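Local coordinates for spindle pole body-associated protein VIK1 (PDB 4GKP), which probably binds microtubules through a kinesin motor-like domain, as the noncatalytic partner of the kinesin Kar3 in Candida glabrata, at residues Lys62-Glu67 with Pro94-Lys99; Asn84-Gly89 with Tyr204-Tyr209; Ser212-Leu217 with Tyr257-Leu262; Ser244-Gln249 with Ser264-Ile269. All blocks are in the same frame, centred on the assembly; numbering follows the deposited sequence.

Interaction 1: Lys62-Glu67 with Pro94-Lys99; sequences KDLFKE and PNTFEK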
loop_
_atom_site.group_PDB
_atom_site.type_symbol
_atom_site.label_atom_id
_atom_site.label_comp_id
_atom_site.label_asym_id
_atom_site.label_seq_id
_atom_site.Cartn_x
_atom_site.Cartn_y
_atom_site.Cartn_z
ATOM N N LYS A 62 3.818 9.723 -12.408
ATOM C CA LYS A 62 4.068 10.410 -11.132
ATOM C C LYS A 62 4.537 9.489 -9.989
ATOM O O LYS A 62 4.167 8.318 -9.917
ATOM C CB LYS A 62 2.832 11.212 -10.699
ATOM N N ASP A 63 5.373 10.040 -9.115
ATOM C CA ASP A 63 5.832 9.371 -7.909
ATOM C C ASP A 63 4.893 9.818 -6.815
ATOM O O ASP A 63 4.904 10.982 -6.454
ATOM C CB ASP A 63 7.270 9.815 -7.595
ATOM C CG ASP A 63 7.837 9.187 -6.313
ATOM O OD1 ASP A 63 7.122 8.485 -5.566
ATOM O OD2 ASP A 63 9.031 9.421 -6.054
ATOM N N LEU A 64 4.083 8.896 -6.298
ATOM C CA LEU A 64 3.071 9.213 -5.284
ATOM C C LEU A 64 3.686 9.593 -3.951
ATOM O O LEU A 64 3.015 10.161 -3.108
ATOM C CB LEU A 64 2.144 8.020 -5.055
ATOM C CG LEU A 64 1.467 7.417 -6.285
ATOM C CD1 LEU A 64 1.279 5.913 -6.119
ATOM C CD2 LEU A 64 0.154 8.131 -6.577
ATOM N N PHE A 65 4.960 9.261 -3.762
ATOM C CA PHE A 65 5.646 9.505 -2.494
ATOM C C PHE A 65 6.205 10.930 -2.380
ATOM O O PHE A 65 6.720 11.318 -1.340
ATOM C CB PHE A 65 6.690 8.405 -2.227
ATOM C CG PHE A 65 6.097 7.013 -2.223
ATOM C CD1 PHE A 65 5.293 6.592 -1.179
ATOM C CD2 PHE A 65 6.319 6.143 -3.275
ATOM C CE1 PHE A 65 4.719 5.329 -1.177
ATOM C CE2 PHE A 65 5.754 4.874 -3.279
ATOM C CZ PHE A 65 4.952 4.464 -2.229
ATOM N N LYS A 66 6.045 11.717 -3.438
ATOM C CA LYS A 66 6.381 13.135 -3.417
ATOM C C LYS A 66 5.127 13.975 -3.165
ATOM O O LYS A 66 5.190 15.207 -3.171
ATOM C CB LYS A 66 7.056 13.569 -4.739
ATOM C CG LYS A 66 8.432 12.964 -5.001
ATOM C CD LYS A 66 9.013 13.445 -6.328
ATOM N N GLU A 67 3.992 13.309 -2.950
ATOM C CA GLU A 67 2.719 13.993 -2.683
ATOM C C GLU A 67 2.272 13.793 -1.218
ATOM O O GLU A 67 3.107 13.880 -0.311
ATOM C CB GLU A 67 1.647 13.553 -3.686
ATOM N N PRO A 94 1.299 -0.661 -11.153
ATOM C CA PRO A 94 2.021 0.600 -11.018
ATOM C C PRO A 94 3.497 0.365 -10.636
ATOM O O PRO A 94 3.873 -0.750 -10.272
ATOM C CB PRO A 94 1.251 1.322 -9.896
ATOM C CG PRO A 94 0.614 0.223 -9.092
ATOM C CD PRO A 94 0.359 -0.914 -10.034
ATOM N N ASN A 95 4.318 1.407 -10.747
ATOM C CA ASN A 95 5.718 1.348 -10.325
ATOM C C ASN A 95 5.898 1.590 -8.810
ATOM O O ASN A 95 7.016 1.802 -8.341
ATOM C CB ASN A 95 6.557 2.353 -11.138
ATOM N N THR A 96 4.792 1.548 -8.066
ATOM C CA THR A 96 4.751 1.899 -6.652
ATOM C C THR A 96 5.861 1.276 -5.767
ATOM O O THR A 96 6.493 1.996 -4.995
ATOM C CB THR A 96 3.355 1.617 -6.078
ATOM O OG1 THR A 96 2.369 2.073 -7.013
ATOM C CG2 THR A 96 3.135 2.328 -4.735
ATOM N N PHE A 97 6.120 -0.029 -5.904
ATOM C CA PHE A 97 7.139 -0.711 -5.101
ATOM C C PHE A 97 8.552 -0.147 -5.263
ATOM O O PHE A 97 9.259 0.067 -4.267
ATOM C CB PHE A 97 7.139 -2.228 -5.370
ATOM C CG PHE A 97 8.120 -3.003 -4.515
ATOM C CD1 PHE A 97 7.929 -3.125 -3.137
ATOM C CD2 PHE A 97 9.223 -3.618 -5.082
ATOM C CE1 PHE A 97 8.820 -3.833 -2.345
ATOM C CE2 PHE A 97 10.119 -4.341 -4.294
ATOM C CZ PHE A 97 9.916 -4.447 -2.925
ATOM N N GLU A 98 8.965 0.096 -6.504
ATOM C CA GLU A 98 10.323 0.591 -6.792
ATOM C C GLU A 98 10.533 2.027 -6.308
ATOM O O GLU A 98 11.625 2.385 -5.844
ATOM C CB GLU A 98 10.640 0.499 -8.284
ATOM C CG GLU A 98 10.389 -0.871 -8.910
ATOM C CD GLU A 98 8.965 -1.039 -9.423
ATOM O OE1 GLU A 98 8.476 -0.150 -10.161
ATOM O OE2 GLU A 98 8.334 -2.063 -9.099
ATOM N N LYS A 99 9.482 2.839 -6.410
ATOM C CA LYS A 99 9.526 4.232 -5.965
ATOM C C LYS A 99 9.524 4.324 -4.433
ATOM O O LYS A 99 10.172 5.193 -3.833
ATOM C CB LYS A 99 8.361 5.019 -6.575
ATOM C CG LYS A 99 8.525 5.322 -8.061
ATOM C CD LYS A 99 9.564 6.415 -8.303
ATOM C CE LYS A 99 9.853 6.623 -9.785
ATOM N NZ LYS A 99 8.613 6.963 -10.537
#
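The ring of Phe-65 lies across Thr-96, at about a right angle to it. At the ring edge, Phe-65 CE2 meets the Thr-96 carbonyl O at 3.4 Å, near the ring plane. The ring tip, Phe-65 CZ, touches the Thr-96 methyl CG2 at 3.8 Å. CG2 is anti to the backbone N, so the methyl is the branch offered to the ring. The Thr-96 hydroxyl OG1 faces the neighbouring methyl, Leu-64 CD1, at a loose 4.1 Å. Further along the helix, Phe-65 CD2 meets Lys-99 CB at 4.0 Å.

Asp-63 supplies the polar part of the contact. Its chain has CG anti to the backbone N (chi1 179°), and Asp-63 OD1 folds back to accept from Phe-65 N at 2.9 Å, an Asx turn. The donor comes from above the carboxylate plane. This turn opens the short 3-10 segment 64-66 that carries Leu-64 and Phe-65. The Lys-99 chain, bent at chi2 and chi4, crosses Asp-63 obliquely. Lys-99 CD lies 3.8 Å from Asp-63 OD2.

The contact joins the loop before helix 68-78 to the first turn of helix 96-107. Phe-65 also packs on Leu-85 and Ile-73, and Thr-96 on Phe-205. Asp-63 OD2 and Lys-99 NZ stay 5.1 Å apart. Their charges may attract at a distance, but the join rests on apolar and van der Waals contact, not on a salt bridge.

Interaction 2: Asn84-Gly89 with Tyr204-Tyr209; sequences NLFSVG and YFIEIY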
loop_
_atom_site.group_PDB
_atom_site.type_symbol
_atom_site.label_atom_id
_atom_site.label_comp_id
_atom_site.label_asym_id
_atom_site.label_seq_id
_atom_site.Cartn_x
_atom_site.Cartn_y
_atom_site.Cartn_z
ATOM N N ASN A 84 0.678 1.299 7.644
ATOM C CA ASN A 84 0.607 0.562 6.396
ATOM C C ASN A 84 0.224 1.444 5.204
ATOM O O ASN A 84 -0.265 2.567 5.378
ATOM C CB ASN A 84 -0.358 -0.614 6.542
ATOM C CG ASN A 84 -1.809 -0.181 6.595
ATOM O OD1 ASN A 84 -2.321 0.405 5.644
ATOM N ND2 ASN A 84 -2.484 -0.473 7.702
ATOM N N LEU A 85 0.460 0.915 4.007
ATOM C CA LEU A 85 -0.089 1.482 2.787
ATOM C C LEU A 85 -0.570 0.306 1.964
ATOM O O LEU A 85 0.178 -0.651 1.782
ATOM C CB LEU A 85 0.963 2.288 1.996
ATOM C CG LEU A 85 0.559 2.797 0.602
ATOM C CD1 LEU A 85 -0.570 3.830 0.650
ATOM C CD2 LEU A 85 1.760 3.351 -0.167
ATOM N N PHE A 86 -1.817 0.377 1.485
ATOM C CA PHE A 86 -2.338 -0.620 0.548
ATOM C C PHE A 86 -2.350 -0.072 -0.858
ATOM O O PHE A 86 -2.817 1.037 -1.078
ATOM C CB PHE A 86 -3.772 -0.974 0.875
ATOM C CG PHE A 86 -3.928 -1.903 2.030
ATOM C CD1 PHE A 86 -3.852 -1.424 3.337
ATOM C CD2 PHE A 86 -4.200 -3.257 1.808
ATOM C CE1 PHE A 86 -4.017 -2.284 4.406
ATOM C CE2 PHE A 86 -4.363 -4.126 2.872
ATOM C CZ PHE A 86 -4.275 -3.635 4.175
ATOM N N SER A 87 -1.844 -0.852 -1.804
ATOM C CA SER A 87 -1.935 -0.493 -3.210
ATOM C C SER A 87 -2.866 -1.491 -3.884
ATOM O O SER A 87 -2.563 -2.697 -3.938
ATOM C CB SER A 87 -0.560 -0.505 -3.874
ATOM O OG SER A 87 -0.691 -0.385 -5.285
ATOM N N VAL A 88 -4.004 -0.976 -4.361
ATOM C CA VAL A 88 -5.088 -1.781 -4.944
ATOM C C VAL A 88 -5.295 -1.395 -6.414
ATOM O O VAL A 88 -5.501 -0.227 -6.730
ATOM C CB VAL A 88 -6.409 -1.607 -4.158
ATOM C CG1 VAL A 88 -7.534 -2.460 -4.762
ATOM C CG2 VAL A 88 -6.208 -1.901 -2.672
ATOM N N GLY A 89 -5.226 -2.385 -7.299
ATOM C CA GLY A 89 -5.290 -2.175 -8.747
ATOM C C GLY A 89 -5.561 -3.473 -9.496
ATOM O O GLY A 89 -6.254 -4.362 -8.992
ATOM N N TYR A 204 3.862 -1.717 6.800
ATOM C CA TYR A 204 3.417 -2.775 5.872
ATOM C C TYR A 204 2.969 -2.176 4.554
ATOM O O TYR A 204 2.120 -1.267 4.524
ATOM C CB TYR A 204 2.262 -3.603 6.457
ATOM C CG TYR A 204 2.588 -4.209 7.783
ATOM C CD1 TYR A 204 3.231 -5.442 7.862
ATOM C CD2 TYR A 204 2.292 -3.534 8.974
ATOM C CE1 TYR A 204 3.552 -6.003 9.093
ATOM C CE2 TYR A 204 2.611 -4.082 10.207
ATOM C CZ TYR A 204 3.236 -5.320 10.255
ATOM O OH TYR A 204 3.553 -5.870 11.460
ATOM N N PHE A 205 3.557 -2.680 3.478
ATOM C CA PHE A 205 3.137 -2.316 2.139
ATOM C C PHE A 205 2.457 -3.505 1.484
ATOM O O PHE A 205 3.081 -4.531 1.213
ATOM C CB PHE A 205 4.310 -1.845 1.278
ATOM C CG PHE A 205 3.911 -1.462 -0.116
ATOM C CD1 PHE A 205 2.985 -0.432 -0.339
ATOM C CD2 PHE A 205 4.445 -2.131 -1.218
ATOM C CE1 PHE A 205 2.601 -0.081 -1.632
ATOM C CE2 PHE A 205 4.081 -1.767 -2.512
ATOM C CZ PHE A 205 3.165 -0.741 -2.719
ATOM N N ILE A 206 1.170 -3.347 1.221
ATOM C CA ILE A 206 0.354 -4.459 0.803
ATOM C C ILE A 206 -0.153 -4.235 -0.593
ATOM O O ILE A 206 -0.792 -3.215 -0.883
ATOM C CB ILE A 206 -0.773 -4.712 1.818
ATOM C CG1 ILE A 206 -0.148 -5.208 3.135
ATOM C CG2 ILE A 206 -1.750 -5.745 1.275
ATOM C CD1 ILE A 206 -0.781 -4.620 4.374
ATOM N N GLU A 207 0.202 -5.182 -1.455
ATOM C CA GLU A 207 -0.117 -5.154 -2.867
ATOM C C GLU A 207 -1.273 -6.117 -3.142
ATOM O O GLU A 207 -1.169 -7.325 -2.908
ATOM C CB GLU A 207 1.098 -5.574 -3.694
ATOM C CG GLU A 207 2.255 -4.584 -3.746
ATOM C CD GLU A 207 3.520 -5.220 -4.318
ATOM O OE1 GLU A 207 4.034 -6.198 -3.724
ATOM O OE2 GLU A 207 4.012 -4.757 -5.372
ATOM N N ILE A 208 -2.373 -5.572 -3.636
ATOM C CA ILE A 208 -3.546 -6.367 -3.982
ATOM C C ILE A 208 -3.920 -6.079 -5.433
ATOM O O ILE A 208 -4.555 -5.061 -5.730
ATOM C CB ILE A 208 -4.714 -6.054 -3.033
ATOM C CG1 ILE A 208 -4.313 -6.428 -1.606
ATOM C CG2 ILE A 208 -5.971 -6.794 -3.468
ATOM C CD1 ILE A 208 -5.235 -5.905 -0.546
ATOM N N TYR A 209 -3.477 -6.960 -6.330
ATOM C CA TYR A 209 -3.722 -6.805 -7.766
ATOM C C TYR A 209 -4.486 -7.981 -8.394
ATOM O O TYR A 209 -4.526 -8.095 -9.618
ATOM C CB TYR A 209 -2.414 -6.579 -8.531
ATOM C CG TYR A 209 -1.581 -5.448 -7.993
ATOM C CD1 TYR A 209 -2.155 -4.202 -7.735
ATOM C CD2 TYR A 209 -0.218 -5.612 -7.755
ATOM C CE1 TYR A 209 -1.401 -3.164 -7.236
ATOM C CE2 TYR A 209 0.551 -4.573 -7.257
ATOM C CZ TYR A 209 -0.050 -3.353 -7.001
ATOM O OH TYR A 209 0.682 -2.299 -6.513
#
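Two neighbouring parallel strands, 83-88 and 201-208, meet here in the central mixed sheet of the kinesin motor-like fold. Their short segments run 12° apart, with Asn-84 opposite Tyr-204 and Val-88 opposite Ile-208.

The backbone ladder comes first. Leu-85 and Ser-87 each donate and accept, bonding to Tyr-204 O, Ile-206 N, Ile-206 O and Ile-208 N. The shortest rung, Ser-87 N to Ile-206 O, is 2.7 Å and nearly straight at 171°. Gly-89 N closes the ladder on Ile-208 O at 3.2 Å.

Apolar contacts line both faces. On the face with Phe-86, the ring has Ile-206 CD1 over one side, a CH-pi contact 4.0 Å from the ring centroid. Ile-208 CD1 comes to the edge of the same ring, 3.7 Å from Phe-86 CD2. Helix 230-241 covers this face with Leu-235 and Ile-238. On the other face Leu-85 and Phe-205 lie side by side, with Leu-85 CD2 3.8 Å from Phe-205 CE1. There helix 96-107 packs on Phe-205.

Polar side chains act at Asn-84 and between Ser-87 and Tyr-209. Asn-84 turns its amide away from strand 201-208, and ND2 bonds to Thr-242 and Ser-244. The Tyr-209 ring swings back alongside strand 83-88, its edge toward Gly-89 N. Tyr-209 OH and Ser-87 OG share a hydrogen bond of 2.7 Å.

Interaction 3: Ser212-Leu217 with Tyr257-Leu262; sequences SIYPIL and YDILKL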
loop_
_atom_site.group_PDB
_atom_site.type_symbol
_atom_site.label_atom_id
_atom_site.label_comp_id
_atom_site.label_asym_id
_atom_site.label_seq_id
_atom_site.Cartn_x
_atom_site.Cartn_y
_atom_site.Cartn_z
ATOM N N SER A 212 -9.966 -11.534 -7.454
ATOM C CA SER A 212 -10.356 -12.570 -6.499
ATOM C C SER A 212 -10.249 -12.140 -5.033
ATOM O O SER A 212 -11.044 -12.584 -4.198
ATOM C CB SER A 212 -9.492 -13.818 -6.719
ATOM O OG SER A 212 -9.329 -14.552 -5.515
ATOM N N ILE A 213 -9.266 -11.290 -4.716
ATOM C CA ILE A 213 -8.996 -10.940 -3.322
ATOM C C ILE A 213 -9.884 -9.817 -2.765
ATOM O O ILE A 213 -10.071 -9.717 -1.537
ATOM C CB ILE A 213 -7.496 -10.647 -3.078
ATOM C CG1 ILE A 213 -6.608 -11.765 -3.655
ATOM C CG2 ILE A 213 -7.221 -10.442 -1.595
ATOM C CD1 ILE A 213 -6.800 -13.141 -3.040
ATOM N N TYR A 214 -10.449 -8.992 -3.651
ATOM C CA TYR A 214 -11.314 -7.875 -3.218
ATOM C C TYR A 214 -12.354 -8.313 -2.173
ATOM O O TYR A 214 -12.494 -7.646 -1.149
ATOM C CB TYR A 214 -12.003 -7.139 -4.393
ATOM C CG TYR A 214 -11.117 -6.613 -5.526
ATOM C CD1 TYR A 214 -9.773 -6.299 -5.327
ATOM C CD2 TYR A 214 -11.658 -6.382 -6.788
ATOM C CE1 TYR A 214 -8.983 -5.816 -6.361
ATOM C CE2 TYR A 214 -10.884 -5.893 -7.821
ATOM C CZ TYR A 214 -9.546 -5.615 -7.607
ATOM O OH TYR A 214 -8.778 -5.133 -8.651
ATOM N N PRO A 215 -13.079 -9.438 -2.417
ATOM C CA PRO A 215 -14.021 -9.952 -1.405
ATOM C C PRO A 215 -13.406 -10.236 -0.030
ATOM O O PRO A 215 -14.026 -9.913 1.003
ATOM C CB PRO A 215 -14.532 -11.248 -2.037
ATOM C CG PRO A 215 -14.467 -10.980 -3.501
ATOM C CD PRO A 215 -13.195 -10.194 -3.682
ATOM N N ILE A 216 -12.203 -10.817 -0.017
ATOM C CA ILE A 216 -11.486 -11.087 1.242
ATOM C C ILE A 216 -11.157 -9.775 1.956
ATOM O O ILE A 216 -11.344 -9.647 3.171
ATOM C CB ILE A 216 -10.192 -11.910 1.028
ATOM C CG1 ILE A 216 -10.507 -13.294 0.446
ATOM N N LEU A 217 -10.687 -8.794 1.186
ATOM C CA LEU A 217 -10.409 -7.472 1.734
ATOM C C LEU A 217 -11.698 -6.866 2.297
ATOM O O LEU A 217 -11.752 -6.532 3.477
ATOM C CB LEU A 217 -9.756 -6.573 0.674
ATOM C CG LEU A 217 -9.102 -5.256 1.102
ATOM C CD1 LEU A 217 -7.886 -5.507 1.969
ATOM C CD2 LEU A 217 -8.711 -4.451 -0.127
ATOM N N TYR A 257 -14.924 -0.435 -11.505
ATOM C CA TYR A 257 -16.172 -0.282 -10.733
ATOM C C TYR A 257 -16.119 -1.031 -9.393
ATOM O O TYR A 257 -16.596 -0.530 -8.371
ATOM C CB TYR A 257 -17.411 -0.679 -11.591
ATOM C CG TYR A 257 -17.392 -0.015 -12.973
ATOM C CD1 TYR A 257 -17.724 1.339 -13.133
ATOM C CD2 TYR A 257 -16.988 -0.724 -14.107
ATOM C CE1 TYR A 257 -17.670 1.954 -14.377
ATOM C CE2 TYR A 257 -16.931 -0.118 -15.354
ATOM C CZ TYR A 257 -17.273 1.219 -15.483
ATOM O OH TYR A 257 -17.211 1.819 -16.717
ATOM N N ASP A 258 -15.527 -2.220 -9.400
ATOM C CA ASP A 258 -15.359 -3.005 -8.174
ATOM C C ASP A 258 -14.267 -2.414 -7.280
ATOM O O ASP A 258 -14.387 -2.415 -6.054
ATOM C CB ASP A 258 -15.047 -4.465 -8.508
ATOM C CG ASP A 258 -16.255 -5.206 -9.061
ATOM O OD1 ASP A 258 -17.281 -5.298 -8.356
ATOM O OD2 ASP A 258 -16.180 -5.697 -10.202
ATOM N N ILE A 259 -13.208 -1.905 -7.894
ATOM C CA ILE A 259 -12.189 -1.175 -7.146
ATOM C C ILE A 259 -12.838 0.007 -6.418
ATOM O O ILE A 259 -12.658 0.163 -5.205
ATOM C CB ILE A 259 -11.029 -0.701 -8.048
ATOM C CG1 ILE A 259 -10.219 -1.923 -8.532
ATOM C CG2 ILE A 259 -10.184 0.325 -7.302
ATOM C CD1 ILE A 259 -9.269 -1.659 -9.686
ATOM N N LEU A 260 -13.617 0.803 -7.155
ATOM C CA LEU A 260 -14.383 1.895 -6.555
ATOM C C LEU A 260 -15.294 1.417 -5.428
ATOM O O LEU A 260 -15.260 1.972 -4.323
ATOM C CB LEU A 260 -15.190 2.661 -7.609
ATOM C CG LEU A 260 -14.401 3.498 -8.618
ATOM C CD1 LEU A 260 -15.343 4.090 -9.652
ATOM C CD2 LEU A 260 -13.626 4.606 -7.931
ATOM N N LYS A 261 -16.099 0.389 -5.694
ATOM C CA LYS A 261 -16.994 -0.148 -4.656
ATOM C C LYS A 261 -16.178 -0.531 -3.420
ATOM O O LYS A 261 -16.502 -0.140 -2.296
ATOM C CB LYS A 261 -17.825 -1.341 -5.170
ATOM N N LEU A 262 -15.101 -1.273 -3.649
ATOM C CA LEU A 262 -14.159 -1.644 -2.589
ATOM C C LEU A 262 -13.674 -0.454 -1.742
ATOM O O LEU A 262 -13.590 -0.562 -0.513
ATOM C CB LEU A 262 -12.973 -2.389 -3.202
ATOM C CG LEU A 262 -11.950 -3.046 -2.297
ATOM C CD1 LEU A 262 -12.606 -4.044 -1.354
ATOM C CD2 LEU A 262 -10.913 -3.722 -3.176
#
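Tyr-214 and Leu-262 cross at about a right angle, and this pair carries most of the contact. The Leu-262 methyl CD2 approaches the Tyr-214 ring obliquely, 3.5 Å from CD1. The other methyl, Leu-262 CD1, rests 3.6 Å from the Tyr-214 carbonyl O. Leu-262 CG is anti to the backbone N (chi1 -172°), which extends both methyls toward helix 214-219. Leu-217, one turn after Tyr-214, also crosses Leu-262 at about a right angle. The CD2 methyls of Leu-217 and Leu-262 meet at 3.8 Å.

The far end of the tyrosine crosses Ile-259 obliquely, with Tyr-214 OH 3.5 Å from Ile-259 CG1. The hydroxyl's polar need is met by Gly-89 O, just after strand 83-88. The hydroxyl of this buried residue is thus held by the backbone just beyond the strand. Asp-258 brushes the ring only through CB. Val-88 of strand 83-88 touches both Tyr-214 and Leu-262. This is helix-to-helix packing through apolar side chains on the central sheet, an alpha/beta layering typical of the kinesin motor-like fold.

Interaction 4: Ser244-Gln249 with Ser264-Ile269; sequences SAFVFQ and SHLSFI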
loop_
_atom_site.group_PDB
_atom_site.type_symbol
_atom_site.label_atom_id
_atom_site.label_comp_id
_atom_site.label_asym_id
_atom_site.label_seq_id
_atom_site.Cartn_x
_atom_site.Cartn_y
_atom_site.Cartn_z
ATOM N N SER A 244 -3.839 3.049 8.655
ATOM C CA SER A 244 -4.099 2.589 7.302
ATOM C C SER A 244 -4.106 3.726 6.288
ATOM O O SER A 244 -4.441 4.867 6.604
ATOM C CB SER A 244 -5.433 1.828 7.259
ATOM O OG SER A 244 -5.317 0.555 7.881
ATOM N N ALA A 245 -3.706 3.402 5.065
ATOM C CA ALA A 245 -3.810 4.308 3.931
ATOM C C ALA A 245 -3.917 3.439 2.711
ATOM O O ALA A 245 -3.314 2.338 2.655
ATOM C CB ALA A 245 -2.588 5.222 3.820
ATOM N N PHE A 246 -4.671 3.945 1.731
ATOM C CA PHE A 246 -5.024 3.198 0.548
ATOM C C PHE A 246 -4.806 4.009 -0.725
ATOM O O PHE A 246 -5.182 5.186 -0.808
ATOM C CB PHE A 246 -6.488 2.761 0.631
ATOM C CG PHE A 246 -6.826 1.954 1.862
ATOM C CD1 PHE A 246 -6.641 0.577 1.879
ATOM C CD2 PHE A 246 -7.356 2.571 2.996
ATOM C CE1 PHE A 246 -6.967 -0.167 3.001
ATOM C CE2 PHE A 246 -7.681 1.825 4.124
ATOM C CZ PHE A 246 -7.482 0.453 4.122
ATOM N N VAL A 247 -4.191 3.380 -1.718
ATOM C CA VAL A 247 -4.142 3.970 -3.041
ATOM C C VAL A 247 -4.865 3.023 -4.011
ATOM O O VAL A 247 -4.603 1.819 -4.028
ATOM C CB VAL A 247 -2.698 4.327 -3.484
ATOM C CG1 VAL A 247 -1.773 3.139 -3.330
ATOM C CG2 VAL A 247 -2.668 4.789 -4.929
ATOM N N PHE A 248 -5.799 3.578 -4.778
ATOM C CA PHE A 248 -6.577 2.807 -5.752
ATOM C C PHE A 248 -6.257 3.262 -7.162
ATOM O O PHE A 248 -6.374 4.441 -7.487
ATOM C CB PHE A 248 -8.072 2.977 -5.499
ATOM C CG PHE A 248 -8.504 2.590 -4.112
ATOM C CD1 PHE A 248 -8.923 1.289 -3.834
ATOM C CD2 PHE A 248 -8.518 3.537 -3.084
ATOM C CE1 PHE A 248 -9.335 0.942 -2.554
ATOM C CE2 PHE A 248 -8.931 3.197 -1.809
ATOM C CZ PHE A 248 -9.324 1.894 -1.535
ATOM N N GLN A 249 -5.833 2.321 -7.987
ATOM C CA GLN A 249 -5.536 2.565 -9.390
ATOM C C GLN A 249 -6.868 2.643 -10.163
ATOM O O GLN A 249 -7.610 1.653 -10.249
ATOM C CB GLN A 249 -4.641 1.434 -9.903
ATOM C CG GLN A 249 -4.430 1.374 -11.403
ATOM C CD GLN A 249 -3.010 1.689 -11.828
ATOM O OE1 GLN A 249 -2.203 2.199 -11.047
ATOM N NE2 GLN A 249 -2.698 1.390 -13.082
ATOM N N SER A 264 -15.237 2.278 -1.108
ATOM C CA SER A 264 -16.393 2.643 -0.279
ATOM C C SER A 264 -16.449 1.905 1.074
ATOM O O SER A 264 -16.765 2.506 2.105
ATOM C CB SER A 264 -17.693 2.422 -1.067
ATOM O OG SER A 264 -18.831 2.680 -0.268
ATOM N N HIS A 265 -16.148 0.609 1.066
ATOM C CA HIS A 265 -16.103 -0.169 2.306
ATOM C C HIS A 265 -14.883 0.138 3.125
ATOM O O HIS A 265 -14.961 0.207 4.348
ATOM C CB HIS A 265 -16.196 -1.668 2.026
ATOM C CG HIS A 265 -17.482 -2.078 1.342
ATOM N ND1 HIS A 265 -18.689 -1.969 1.938
ATOM C CD2 HIS A 265 -17.717 -2.599 0.069
ATOM C CE1 HIS A 265 -19.647 -2.400 1.091
ATOM N NE2 HIS A 265 -19.049 -2.788 -0.051
ATOM N N LEU A 266 -13.746 0.344 2.459
ATOM C CA LEU A 266 -12.488 0.633 3.149
ATOM C C LEU A 266 -12.473 2.031 3.759
ATOM O O LEU A 266 -11.650 2.324 4.624
ATOM C CB LEU A 266 -11.304 0.458 2.205
ATOM C CG LEU A 266 -10.998 -0.976 1.797
ATOM C CD1 LEU A 266 -10.091 -1.001 0.573
ATOM C CD2 LEU A 266 -10.369 -1.709 2.963
ATOM N N SER A 267 -13.402 2.876 3.312
ATOM C CA SER A 267 -13.526 4.248 3.798
ATOM C C SER A 267 -14.009 4.328 5.241
ATOM O O SER A 267 -14.054 5.411 5.812
ATOM C CB SER A 267 -14.471 5.049 2.899
ATOM O OG SER A 267 -15.831 4.762 3.192
ATOM N N PHE A 268 -14.374 3.190 5.824
ATOM C CA PHE A 268 -14.869 3.165 7.210
ATOM C C PHE A 268 -13.824 2.725 8.252
ATOM O O PHE A 268 -14.113 2.713 9.451
ATOM C CB PHE A 268 -16.146 2.307 7.321
ATOM C CG PHE A 268 -17.370 2.946 6.708
ATOM C CD1 PHE A 268 -17.957 4.075 7.289
ATOM C CD2 PHE A 268 -17.946 2.415 5.552
ATOM C CE1 PHE A 268 -19.081 4.668 6.727
ATOM C CE2 PHE A 268 -19.075 3.001 4.986
ATOM C CZ PHE A 268 -19.643 4.129 5.575
ATOM N N ILE A 269 -12.623 2.365 7.791
ATOM C CA ILE A 269 -11.558 1.863 8.669
ATOM C C ILE A 269 -10.983 2.997 9.508
ATOM O O ILE A 269 -10.636 4.063 8.978
ATOM C CB ILE A 269 -10.470 1.091 7.874
ATOM C CG1 ILE A 269 -10.912 -0.362 7.678
ATOM C CG2 ILE A 269 -9.115 1.113 8.578
ATOM C CD1 ILE A 269 -10.449 -0.972 6.377
#
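Leu-266 fills the tight part of this contact, using separate atoms for two phenylalanines. Leu-266 CB stands almost squarely over the centre of the Phe-246 ring, a CH-pi contact 4.3 Å from the centroid and 10° off the ring normal. Leu-266 CD2 reaches the periphery of the same ring at Phe-246 CE1, 3.7 Å away. The other methyl, Leu-266 CD1, meets Phe-248 at its edge, in the ring plane, 3.7 Å from CZ. One ring is therefore met on its face and the next on its edge. Phe-246 and Phe-248 share the same first torsion, with CG anti to the carbonyl carbon, and both rings reach toward Leu-266.

The looser side lies at Ile-269, which is only partly buried. A type I turn from Leu-266 to Ile-269 brings the chain back toward the strand. Ile-269 CD1 touches Phe-246 CZ at 4.0 Å, and Ile-269 CG2 lies 3.9 Å from Ser-244 OG. That hydroxyl is satisfied by Asn-84 ND2. On the solvent side of the turn, Ser-267 OG donates to Ser-264 O at 2.7 Å, from above the carbonyl plane.

The contact lays the end of helix 256-266 and its following turn on strand 246-250. That strand runs between strands 17-22 and 83-88. Phe-239 of helix 230-241 flanks Ser-244, Leu-266 and Ile-269.

How the interactions relate
The centre of interaction 2 lies about 3 Å from the centre of the chain, and each of the other three contacts touches it. Interaction 1 packs on one face, where Phe-65 CE1 meets Leu-85 CD2 at 3.7 Å. Interaction 1 also reaches interaction 4, Pro-94 CB lying 3.7 Å from Gln-249 OE1. Interaction 3 and the 264-269 half of interaction 4 pack on the other face and share helix 256-266. Strand 246-250 of interaction 4 pairs directly with strand 83-88, through Phe-86 N to Ala-245 O at 2.7 Å. Tyr-214 OH of interaction 3 probably bonds Gly-89 O, also at 2.7 Å. Interactions 1 and 3 do not touch; their nearest atoms are about 10 Å apart.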